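Local atomic coordinates of amidohydrolase (Pseudomonas aeruginosa, PDB entry 2I5G), a protein that probably acts as a metal-dependent dipeptidase of the membrane dipeptidase (M19) family, built on a TIM-barrel fold. Residues D227-I232 / T294-K299; T248-G253 / G288-L293; G103-F108 / R142-E147; C119-N124 / R270-F275. The protein carries 2 engineered substitutions. One frame throughout, in Å; residues are numbered along the deposited sequence.

Contact 1: D227-I232 / T294-K299. Engineered in segment 294-299: Lys299 (natural residue Glu).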
# COMPACT_ATOMS: atom_id res chain seq x y z
N ASP A 227 9.66 27.55 25.18
CA ASP A 227 8.55 26.60 25.14
C ASP A 227 9.03 25.29 24.54
O ASP A 227 8.46 24.23 24.78
CB ASP A 227 7.40 27.17 24.32
CG ASP A 227 6.71 28.33 25.01
OD1 ASP A 227 6.11 28.12 26.08
OD2 ASP A 227 6.77 29.46 24.48
N TYR A 228 10.09 25.38 23.74
CA TYR A 228 10.67 24.21 23.10
C TYR A 228 11.48 23.45 24.14
O TYR A 228 11.34 22.23 24.28
CB TYR A 228 11.55 24.67 21.93
CG TYR A 228 12.18 23.58 21.11
CD1 TYR A 228 11.52 22.37 20.87
CD2 TYR A 228 13.42 23.78 20.49
CE1 TYR A 228 12.07 21.40 20.04
CE2 TYR A 228 13.98 22.81 19.66
CZ TYR A 228 13.29 21.62 19.43
OH TYR A 228 13.82 20.69 18.57
N ALA A 229 12.31 24.16 24.89
CA ALA A 229 13.10 23.52 25.94
C ALA A 229 12.14 22.86 26.92
O ALA A 229 12.41 21.77 27.43
CB ALA A 229 13.94 24.56 26.67
N GLU A 230 11.01 23.51 27.17
CA GLU A 230 10.00 22.97 28.08
C GLU A 230 9.56 21.59 27.62
O GLU A 230 9.49 20.64 28.41
CB GLU A 230 8.79 23.90 28.13
CG GLU A 230 7.59 23.33 28.87
CD GLU A 230 6.40 24.29 28.90
OE1 GLU A 230 5.31 23.88 29.36
OE2 GLU A 230 6.56 25.46 28.47
N ALA A 231 9.26 21.47 26.33
CA ALA A 231 8.82 20.20 25.78
C ALA A 231 9.97 19.19 25.81
O ALA A 231 9.75 18.01 26.05
CB ALA A 231 8.31 20.39 24.35
N ILE A 232 11.19 19.66 25.57
CA ILE A 232 12.35 18.78 25.57
C ILE A 232 12.62 18.25 26.97
O ILE A 232 13.13 17.14 27.13
CB ILE A 232 13.60 19.51 25.03
CG1 ILE A 232 13.44 19.75 23.53
CG2 ILE A 232 14.86 18.69 25.31
CD1 ILE A 232 14.57 20.46 22.90
N THR A 294 21.40 25.62 22.69
CA THR A 294 22.41 25.14 23.61
C THR A 294 22.44 26.12 24.78
O THR A 294 22.43 25.72 25.94
CB THR A 294 23.80 25.10 22.94
OG1 THR A 294 23.80 24.07 21.93
CG2 THR A 294 24.89 24.80 23.95
N GLU A 295 22.47 27.41 24.45
CA GLU A 295 22.49 28.45 25.45
C GLU A 295 21.24 28.40 26.33
O GLU A 295 21.33 28.52 27.55
CB GLU A 295 22.59 29.82 24.78
CG GLU A 295 22.33 31.01 25.70
CD GLU A 295 22.56 32.35 25.02
OE1 GLU A 295 22.20 32.49 23.82
OE2 GLU A 295 23.08 33.28 25.68
N THR A 296 20.08 28.20 25.71
CA THR A 296 18.83 28.14 26.45
C THR A 296 18.80 26.96 27.42
O THR A 296 18.78 27.15 28.64
CB THR A 296 17.61 28.06 25.50
OG1 THR A 296 17.46 29.31 24.81
CG2 THR A 296 16.33 27.79 26.29
N LEU A 297 18.80 25.74 26.89
CA LEU A 297 18.79 24.56 27.75
C LEU A 297 19.82 24.73 28.86
O LEU A 297 19.59 24.35 30.02
CB LEU A 297 19.13 23.32 26.92
CG LEU A 297 18.01 22.80 26.01
CD1 LEU A 297 18.60 21.86 24.97
CD2 LEU A 297 16.97 22.08 26.84
N LEU A 298 20.95 25.32 28.50
CA LEU A 298 22.05 25.55 29.43
C LEU A 298 21.66 26.51 30.56
O LEU A 298 21.81 26.20 31.74
CB LEU A 298 23.24 26.09 28.66
CG LEU A 298 24.64 25.97 29.25
CD1 LEU A 298 24.93 24.53 29.65
CD2 LEU A 298 25.65 26.44 28.20
N LYS A 299 21.15 27.68 30.18
CA LYS A 299 20.75 28.67 31.17
C LYS A 299 19.44 28.28 31.82
O LYS A 299 18.82 29.06 32.54
CB LYS A 299 20.63 30.05 30.51
CG LYS A 299 19.48 30.19 29.51
CD LYS A 299 18.25 30.82 30.14
CE LYS A 299 17.09 30.95 29.15
NZ LYS A 299 17.40 31.81 27.96
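Thr296 divides its side chain between its own helix and Ala229 of the facing one. Its hydroxyl OG1 is hydrogen-bonded to the carbonyl O of Asn292, one turn back along helix 291-299, so the polar end is satisfied internally. With chi1 at -68° the methyl CG2 lies anti to the backbone N, and it meets Ala229 CB at 4.0 Å. No hydrogen bond crosses the contact; all that passes between the two helices is methyl packing. Leu297 supplies the larger share. Its CB does not point straight at the partner helix, but CG stands anti to the carbonyl carbon (chi1 -75°) and the branch CD2 swings in to lie 3.9 Å from Ala229 CB. Ala229 is therefore touched by both Thr296 CG2 and Leu297 CD2, and its CA comes within 6.1 Å of Leu297 CA. One turn on, Ile232 CG2 approaches the same Leu297 CD2 at 4.3 Å. The other arm of Ile232 serves its own helix: CD1 rests over the centre of the Tyr228 ring, 3.8 Å above its plane, a CH-pi contact within helix 225-239. The axes of the two short helical segments approach to 10.0 Å and cross at -64°, so the contact is local, a patch about one turn long. Helix 225-239 connects the parallel strands 207-210 and 244-246 in a beta-alpha-beta crossover; Ile232 packs inward on Ile244 and Ile246, Tyr228 OH bonds to Val210 O, and Val310 of helix 304-323 also touches Ile232, while Leu297 is also touched by Met302, in the loop leading to helix 304-323.

Contact 2: T248-G253 / G288-L293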
# COMPACT_ATOMS: atom_id res chain seq x y z
N THR A 248 14.37 19.19 14.91
CA THR A 248 13.68 20.44 14.61
C THR A 248 12.55 20.39 13.60
O THR A 248 11.48 20.94 13.83
CB THR A 248 14.66 21.52 14.12
OG1 THR A 248 15.04 21.25 12.77
CG2 THR A 248 15.90 21.55 15.00
N ASP A 249 12.79 19.73 12.48
CA ASP A 249 11.77 19.64 11.44
C ASP A 249 11.76 20.97 10.70
O ASP A 249 10.70 21.50 10.37
CB ASP A 249 10.41 19.34 12.08
CG ASP A 249 9.37 18.90 11.07
OD1 ASP A 249 9.75 18.39 10.00
OD2 ASP A 249 8.16 19.03 11.37
N PHE A 250 12.95 21.52 10.46
CA PHE A 250 13.08 22.79 9.74
C PHE A 250 12.59 22.65 8.30
O PHE A 250 13.01 21.74 7.58
CB PHE A 250 14.54 23.25 9.72
CG PHE A 250 14.90 24.17 10.86
CD1 PHE A 250 14.16 25.32 11.11
CD2 PHE A 250 16.02 23.90 11.65
CE1 PHE A 250 14.51 26.19 12.15
CE2 PHE A 250 16.38 24.76 12.69
CZ PHE A 250 15.62 25.91 12.94
N THR A 251 11.71 23.55 7.88
CA THR A 251 11.15 23.55 6.53
C THR A 251 11.65 24.79 5.78
O THR A 251 11.03 25.24 4.81
CB THR A 251 9.61 23.57 6.57
OG1 THR A 251 9.17 24.80 7.15
CG2 THR A 251 9.10 22.42 7.41
N GLN A 252 12.78 25.31 6.25
CA GLN A 252 13.39 26.51 5.69
C GLN A 252 13.46 26.63 4.17
O GLN A 252 14.06 25.80 3.48
CB GLN A 252 14.80 26.66 6.28
CG GLN A 252 15.35 28.05 6.16
CD GLN A 252 16.65 28.22 6.90
OE1 GLN A 252 16.73 27.98 8.10
NE2 GLN A 252 17.69 28.64 6.18
N GLY A 253 12.84 27.69 3.66
CA GLY A 253 12.83 27.94 2.23
C GLY A 253 11.61 27.48 1.45
O GLY A 253 11.39 27.92 0.32
N GLY A 288 20.46 28.70 11.17
CA GLY A 288 21.60 29.46 11.67
C GLY A 288 21.50 29.90 13.12
O GLY A 288 22.46 30.45 13.68
N GLU A 289 20.35 29.66 13.75
CA GLU A 289 20.15 30.04 15.14
C GLU A 289 20.26 28.87 16.11
O GLU A 289 20.03 29.04 17.31
CB GLU A 289 18.79 30.70 15.32
CG GLU A 289 18.69 32.10 14.76
CD GLU A 289 17.34 32.71 15.03
OE1 GLU A 289 16.37 32.32 14.35
OE2 GLU A 289 17.24 33.57 15.94
N PHE A 290 20.60 27.69 15.59
CA PHE A 290 20.73 26.48 16.40
C PHE A 290 21.40 26.73 17.76
O PHE A 290 20.91 26.28 18.80
CB PHE A 290 21.50 25.41 15.63
CG PHE A 290 20.75 24.12 15.45
CD1 PHE A 290 20.55 23.26 16.52
CD2 PHE A 290 20.22 23.78 14.20
CE1 PHE A 290 19.83 22.08 16.36
CE2 PHE A 290 19.50 22.60 14.03
CZ PHE A 290 19.30 21.75 15.11
N PRO A 291 22.52 27.47 17.78
CA PRO A 291 23.21 27.74 19.04
C PRO A 291 22.40 28.36 20.18
O PRO A 291 22.84 28.33 21.33
CB PRO A 291 24.40 28.62 18.61
CG PRO A 291 23.98 29.18 17.29
CD PRO A 291 23.26 28.04 16.64
N ASN A 292 21.23 28.91 19.89
CA ASN A 292 20.41 29.50 20.95
C ASN A 292 19.76 28.41 21.79
O ASN A 292 19.27 28.67 22.89
CB ASN A 292 19.32 30.38 20.36
CG ASN A 292 19.87 31.53 19.56
OD1 ASN A 292 19.12 32.29 18.95
ND2 ASN A 292 21.19 31.66 19.54
N LEU A 293 19.74 27.20 21.25
CA LEU A 293 19.14 26.07 21.93
C LEU A 293 20.10 25.50 22.97
O LEU A 293 19.69 24.97 24.00
CB LEU A 293 18.75 25.01 20.90
CG LEU A 293 17.90 23.82 21.38
CD1 LEU A 293 16.77 24.30 22.28
CD2 LEU A 293 17.36 23.09 20.17
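Thr248 and Phe290 mark the nearest approach of the two backbones, and even there the CA atoms stand 9.5 Å apart, so side chains alone bridge the gap. Segment 248-253 is irregular and bends at Asp249, whose phi is positive (78°). Segment 288-293 passes from a 3-10 turn through Phe290 into a helix, with Asn292 N bonded to Glu289 O and Leu293 N to Phe290 O. The Phe290 ring reaches out to meet Thr248 coming from the opposite direction: CG2 of Thr248 lies 3.4 Å from Phe290 CZ and 3.9 Å from CE2, set obliquely to the ring. Segment 248-253 follows strand 244-246, at the C-terminal end of the strands of the TIM barrel, the end where enzymes of this fold carry their active sites. The Phe250 and Phe290 side chains run past each other in opposite directions, their CE2 atoms 4.0 Å apart. Phe290 CE2 sits at the edge of the Phe250 ring, near its plane. At a chi1 of 75° CG2 of Thr248 takes the side facing Phe290, and OG1 is directed across that line to strand 13-17, where Asp14 OD1 is its main partner; Phe250 N adds only a weak bond to OG1, 3.1 Å long and bent to 132°. Asp14 also packs against both phenylalanines. Gln252 ties the loop onward, OE1 accepting a hydrogen bond from Val287 N.

Contact 3: G103-F108 / R142-E147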
# COMPACT_ATOMS: atom_id res chain seq x y z
N GLY A 103 14.15 -5.85 -1.93
CA GLY A 103 15.50 -5.69 -2.43
C GLY A 103 15.94 -4.24 -2.48
O GLY A 103 17.14 -3.95 -2.53
N TYR A 104 14.98 -3.31 -2.46
CA TYR A 104 15.31 -1.89 -2.51
C TYR A 104 15.85 -1.38 -1.19
O TYR A 104 16.47 -0.32 -1.15
CB TYR A 104 14.09 -1.05 -2.92
CG TYR A 104 13.64 -1.24 -4.35
CD1 TYR A 104 12.48 -0.63 -4.81
CD2 TYR A 104 14.35 -2.05 -5.23
CE1 TYR A 104 12.04 -0.83 -6.12
CE2 TYR A 104 13.92 -2.25 -6.54
CZ TYR A 104 12.76 -1.64 -6.97
OH TYR A 104 12.33 -1.85 -8.26
N VAL A 105 15.61 -2.11 -0.11
CA VAL A 105 16.13 -1.66 1.18
C VAL A 105 17.65 -1.62 1.09
O VAL A 105 18.28 -0.66 1.52
CB VAL A 105 15.70 -2.59 2.34
CG1 VAL A 105 16.39 -2.15 3.62
CG2 VAL A 105 14.18 -2.55 2.51
N GLU A 106 18.24 -2.66 0.52
CA GLU A 106 19.69 -2.71 0.38
C GLU A 106 20.20 -1.72 -0.68
O GLU A 106 21.31 -1.19 -0.57
CB GLU A 106 20.12 -4.13 0.03
CG GLU A 106 21.60 -4.29 -0.26
CD GLU A 106 21.98 -5.75 -0.42
OE1 GLU A 106 21.34 -6.46 -1.23
OE2 GLU A 106 22.93 -6.19 0.27
N VAL A 107 19.39 -1.49 -1.71
CA VAL A 107 19.75 -0.58 -2.80
C VAL A 107 19.90 0.85 -2.30
O VAL A 107 20.89 1.52 -2.61
CB VAL A 107 18.68 -0.57 -3.92
CG1 VAL A 107 19.04 0.47 -4.97
CG2 VAL A 107 18.56 -1.94 -4.56
N PHE A 108 18.92 1.32 -1.55
CA PHE A 108 18.96 2.68 -1.04
C PHE A 108 20.07 2.85 -0.02
O PHE A 108 20.71 3.90 0.05
CB PHE A 108 17.61 3.08 -0.44
CG PHE A 108 16.59 3.45 -1.48
CD1 PHE A 108 16.83 4.50 -2.37
CD2 PHE A 108 15.39 2.75 -1.58
CE1 PHE A 108 15.90 4.84 -3.34
CE2 PHE A 108 14.44 3.08 -2.55
CZ PHE A 108 14.70 4.14 -3.43
N ARG A 142 6.63 -6.58 8.11
CA ARG A 142 7.53 -7.30 9.00
C ARG A 142 8.77 -7.76 8.24
O ARG A 142 9.84 -7.93 8.81
CB ARG A 142 6.84 -8.51 9.62
CG ARG A 142 5.55 -8.19 10.34
CD ARG A 142 4.97 -9.44 10.98
NE ARG A 142 5.73 -9.83 12.17
CZ ARG A 142 5.57 -9.27 13.36
NH1 ARG A 142 4.69 -8.29 13.54
NH2 ARG A 142 6.30 -9.68 14.39
N GLU A 143 8.61 -7.98 6.93
CA GLU A 143 9.74 -8.40 6.12
C GLU A 143 10.61 -7.18 5.87
O GLU A 143 11.84 -7.28 5.82
CB GLU A 143 9.27 -8.99 4.79
CG GLU A 143 8.38 -10.22 4.94
CD GLU A 143 8.24 -11.01 3.65
OE1 GLU A 143 9.23 -11.64 3.22
OE2 GLU A 143 7.14 -11.00 3.06
N ILE A 144 9.98 -6.02 5.72
CA ILE A 144 10.73 -4.80 5.50
C ILE A 144 11.53 -4.43 6.75
O ILE A 144 12.68 -4.03 6.65
CB ILE A 144 9.82 -3.62 5.10
CG1 ILE A 144 9.26 -3.85 3.69
CG2 ILE A 144 10.61 -2.32 5.09
CD1 ILE A 144 10.33 -3.85 2.60
N VAL A 145 10.92 -4.58 7.92
CA VAL A 145 11.63 -4.25 9.16
C VAL A 145 12.85 -5.14 9.27
O VAL A 145 13.95 -4.65 9.53
CB VAL A 145 10.75 -4.48 10.40
CG1 VAL A 145 11.58 -4.27 11.67
CG2 VAL A 145 9.57 -3.51 10.39
N ALA A 146 12.65 -6.43 9.07
CA ALA A 146 13.72 -7.41 9.13
C ALA A 146 14.91 -7.03 8.24
O ALA A 146 16.03 -6.93 8.73
CB ALA A 146 13.19 -8.79 8.74
N GLU A 147 14.66 -6.83 6.94
CA GLU A 147 15.74 -6.46 6.03
C GLU A 147 16.42 -5.17 6.45
O GLU A 147 17.64 -5.04 6.33
CB GLU A 147 15.22 -6.31 4.59
CG GLU A 147 16.32 -5.94 3.58
CD GLU A 147 17.31 -7.07 3.32
OE1 GLU A 147 17.57 -7.88 4.25
OE2 GLU A 147 17.85 -7.17 2.20
O HOH W 1 17.29 -5.40 0.14
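The carboxylate of Glu147, the flat group that takes part in this contact, is held at both oxygens while the carbon chain behind it packs on Val105. OE1 forms a salt bridge with Arg150 NE in the next turn of the same helix. OE2 accepts a hydrogen bond of 2.8 Å from water 1, and that water accepts a hydrogen bond from the backbone N of Glu106 at 2.9 Å, so a single water links the carboxylate to the early part of helix 103-110. Glu147 leaves its backbone extended, CG anti to N, then bends at chi2 (70°), which presses CG against Val105: CB of the valine is 3.6 Å away and CG1 3.8 Å. The two side chains run past each other in opposite directions. Val105 CG2, on the other branch, meets Ile144 CD1 at 4.1 Å, extending the apolar strip by one turn. The segment axes approach to 9.7 Å and cross at -33°, as suits adjacent helices on the outside of a TIM barrel; the strands that follow them, 113-117 and 154-156, pair in parallel. On the same helix as Glu147, Glu143 makes a salt bridge to Arg270 of the second subunit. Glu106 OE1 lies 4.9 Å from Glu147 OE2, a like-charged pair whose repulsion is probably eased by Arg150, which also touches Glu106. Apolar on the Val105-Ile144 side and hydrated at the carboxylate, the contact couples the helices through a water and a carboxylate whose negative charge would probably be stabilised by the arginine and by the nearby start of helix 103-110.

Contact 4: C119-N124 / R270-F275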
# COMPACT_ATOMS: atom_id res chain seq x y z
N CYS A 119 5.87 4.82 7.68
CA CYS A 119 4.72 5.29 6.94
C CYS A 119 4.64 6.80 7.01
O CYS A 119 5.40 7.44 7.75
CB CYS A 119 3.44 4.70 7.54
SG CYS A 119 3.47 2.90 7.76
N TYR A 120 3.71 7.38 6.25
CA TYR A 120 3.51 8.82 6.25
C TYR A 120 2.04 9.20 6.26
O TYR A 120 1.40 9.27 5.21
CB TYR A 120 4.19 9.46 5.03
CG TYR A 120 4.29 10.96 5.17
CD1 TYR A 120 5.26 11.53 6.01
CD2 TYR A 120 3.39 11.80 4.53
CE1 TYR A 120 5.32 12.91 6.21
CE2 TYR A 120 3.44 13.18 4.72
CZ TYR A 120 4.40 13.73 5.56
OH TYR A 120 4.45 15.10 5.78
N ASN A 121 1.50 9.43 7.45
CA ASN A 121 0.11 9.85 7.64
C ASN A 121 -0.98 8.84 7.31
O ASN A 121 -1.91 8.66 8.09
CB ASN A 121 -0.16 11.14 6.86
CG ASN A 121 0.83 12.23 7.18
OD1 ASN A 121 1.63 12.11 8.12
ND2 ASN A 121 0.79 13.31 6.40
N THR A 122 -0.89 8.21 6.14
CA THR A 122 -1.91 7.26 5.71
C THR A 122 -1.40 5.83 5.49
O THR A 122 -0.22 5.55 5.68
CB THR A 122 -2.59 7.75 4.43
OG1 THR A 122 -1.59 8.17 3.50
CG2 THR A 122 -3.52 8.92 4.73
N GLN A 123 -2.30 4.94 5.07
CA GLN A 123 -1.93 3.55 4.85
C GLN A 123 -0.86 3.32 3.77
O GLN A 123 -0.92 3.89 2.68
CB GLN A 123 -3.17 2.71 4.54
CG GLN A 123 -2.91 1.22 4.41
CD GLN A 123 -4.19 0.40 4.47
OE1 GLN A 123 -4.88 0.38 5.49
NE2 GLN A 123 -4.51 -0.27 3.37
N ASN A 124 0.09 2.46 4.11
CA ASN A 124 1.23 2.09 3.27
C ASN A 124 1.05 0.64 2.84
O ASN A 124 -0.05 0.10 2.91
CB ASN A 124 2.51 2.17 4.12
CG ASN A 124 3.58 3.00 3.50
OD1 ASN A 124 4.63 3.24 4.10
ND2 ASN A 124 3.33 3.45 2.27
N ARG A 270 -7.33 13.87 -1.06
CA ARG A 270 -8.10 14.51 -0.01
C ARG A 270 -7.26 15.22 1.05
O ARG A 270 -6.11 14.86 1.30
CB ARG A 270 -9.00 13.47 0.67
CG ARG A 270 -8.23 12.40 1.39
CD ARG A 270 -9.11 11.27 1.88
NE ARG A 270 -8.30 10.30 2.60
CZ ARG A 270 -7.32 9.60 2.05
NH1 ARG A 270 -7.04 9.78 0.76
NH2 ARG A 270 -6.59 8.77 2.78
N ARG A 271 -7.84 16.23 1.68
CA ARG A 271 -7.15 16.98 2.70
C ARG A 271 -7.08 16.16 3.99
O ARG A 271 -8.11 15.77 4.53
CB ARG A 271 -7.88 18.30 2.96
CG ARG A 271 -7.23 19.19 4.01
CD ARG A 271 -7.24 20.63 3.57
NE ARG A 271 -6.00 21.29 3.95
CZ ARG A 271 -5.43 22.28 3.26
NH1 ARG A 271 -6.00 22.72 2.15
NH2 ARG A 271 -4.28 22.80 3.68
N LEU A 272 -5.87 15.90 4.46
CA LEU A 272 -5.66 15.13 5.68
C LEU A 272 -5.66 16.04 6.91
O LEU A 272 -6.05 15.63 8.00
CB LEU A 272 -4.33 14.38 5.62
CG LEU A 272 -4.19 13.36 4.50
CD1 LEU A 272 -2.79 12.78 4.47
CD2 LEU A 272 -5.23 12.28 4.70
N THR A 273 -5.22 17.28 6.73
CA THR A 273 -5.15 18.22 7.83
C THR A 273 -4.86 19.63 7.33
O THR A 273 -4.71 19.85 6.12
CB THR A 273 -4.03 17.82 8.83
OG1 THR A 273 -4.19 18.56 10.05
CG2 THR A 273 -2.66 18.14 8.25
N ASN A 274 -4.78 20.56 8.27
CA ASN A 274 -4.47 21.95 7.96
C ASN A 274 -3.60 22.46 9.10
O ASN A 274 -4.06 22.57 10.24
CB ASN A 274 -5.75 22.79 7.84
CG ASN A 274 -5.46 24.25 7.52
OD1 ASN A 274 -4.61 24.57 6.68
ND2 ASN A 274 -6.18 25.15 8.19
N PHE A 275 -2.34 22.75 8.80
CA PHE A 275 -1.40 23.23 9.80
C PHE A 275 -1.68 24.67 10.19
O PHE A 275 -1.63 25.03 11.36
CB PHE A 275 0.04 23.16 9.30
CG PHE A 275 0.49 21.78 8.90
CD1 PHE A 275 0.16 20.67 9.66
CD2 PHE A 275 1.30 21.61 7.78
CE1 PHE A 275 0.63 19.40 9.32
CE2 PHE A 275 1.77 20.34 7.43
CZ PHE A 275 1.44 19.24 8.20
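A chi1 of 47° places Thr122 OG1 between its backbone N and carbonyl carbon and leaves the methyl CG2 facing segment 270-275, where it touches both Arg270 and Leu272. Arg270 begins with a similar turn (chi1 65°) and then runs extended from CG to NE, which carries NH2 to within 3.6 Å of Thr122 CG2, obliquely to the guanidinium. Leu272 reaches the same methyl at about a right angle, its CD2 3.8 Å away, and spreads its other branch over Asn121, with CD1 3.9 Å from CB. Asn121 stands at the centre of a classic gamma turn: Thr122 N bonds to Tyr120 O at 2.7 Å, and the turn presents Asn121 and Thr122 together to Leu272. The amide oxygen OD1 of Asn121 lies 3.9 Å above the centre of the Tyr120 ring, and takes a weak hydrogen bond from His159. Asp265 connects the polar ends, its OD1 bonded to Thr122 OG1 and its OD2 in a salt bridge with Arg270 NH1, so one carboxylate links the two residues. Arg270 has its stronger partner, Glu143, on the second subunit. Both segments are loops. That of 119-124 leaves strand 113-117 of the barrel and leads toward helix 139-151, while 270-275 follows helix 256-263, whose Thr263 is bonded through the backbone to Leu272; Leu262 of that helix touches the Tyr120 side chain.

In the fold
Contacts 1 and 2 share helix 291-299 and touch through Tyr228 and Leu293, contact 2 being nested in sequence inside contact 1. Both are buried and apolar across the interface, one between helices, the other between a loop after strand 244-246 and the residues leading into helix 291-299. Contacts 3 and 4 are only partly buried and bring in charge: a water-linked carboxylate in one, a guanidinium in the other. Within one chain their centres are 23 Å apart; Glu143 of contact 3 meets Arg270 of contact 4 on the other subunit. Contact 3 lies on the opposite side of the chain's centre from contacts 1 and 2, about 37 Å from contact 1, centre to centre.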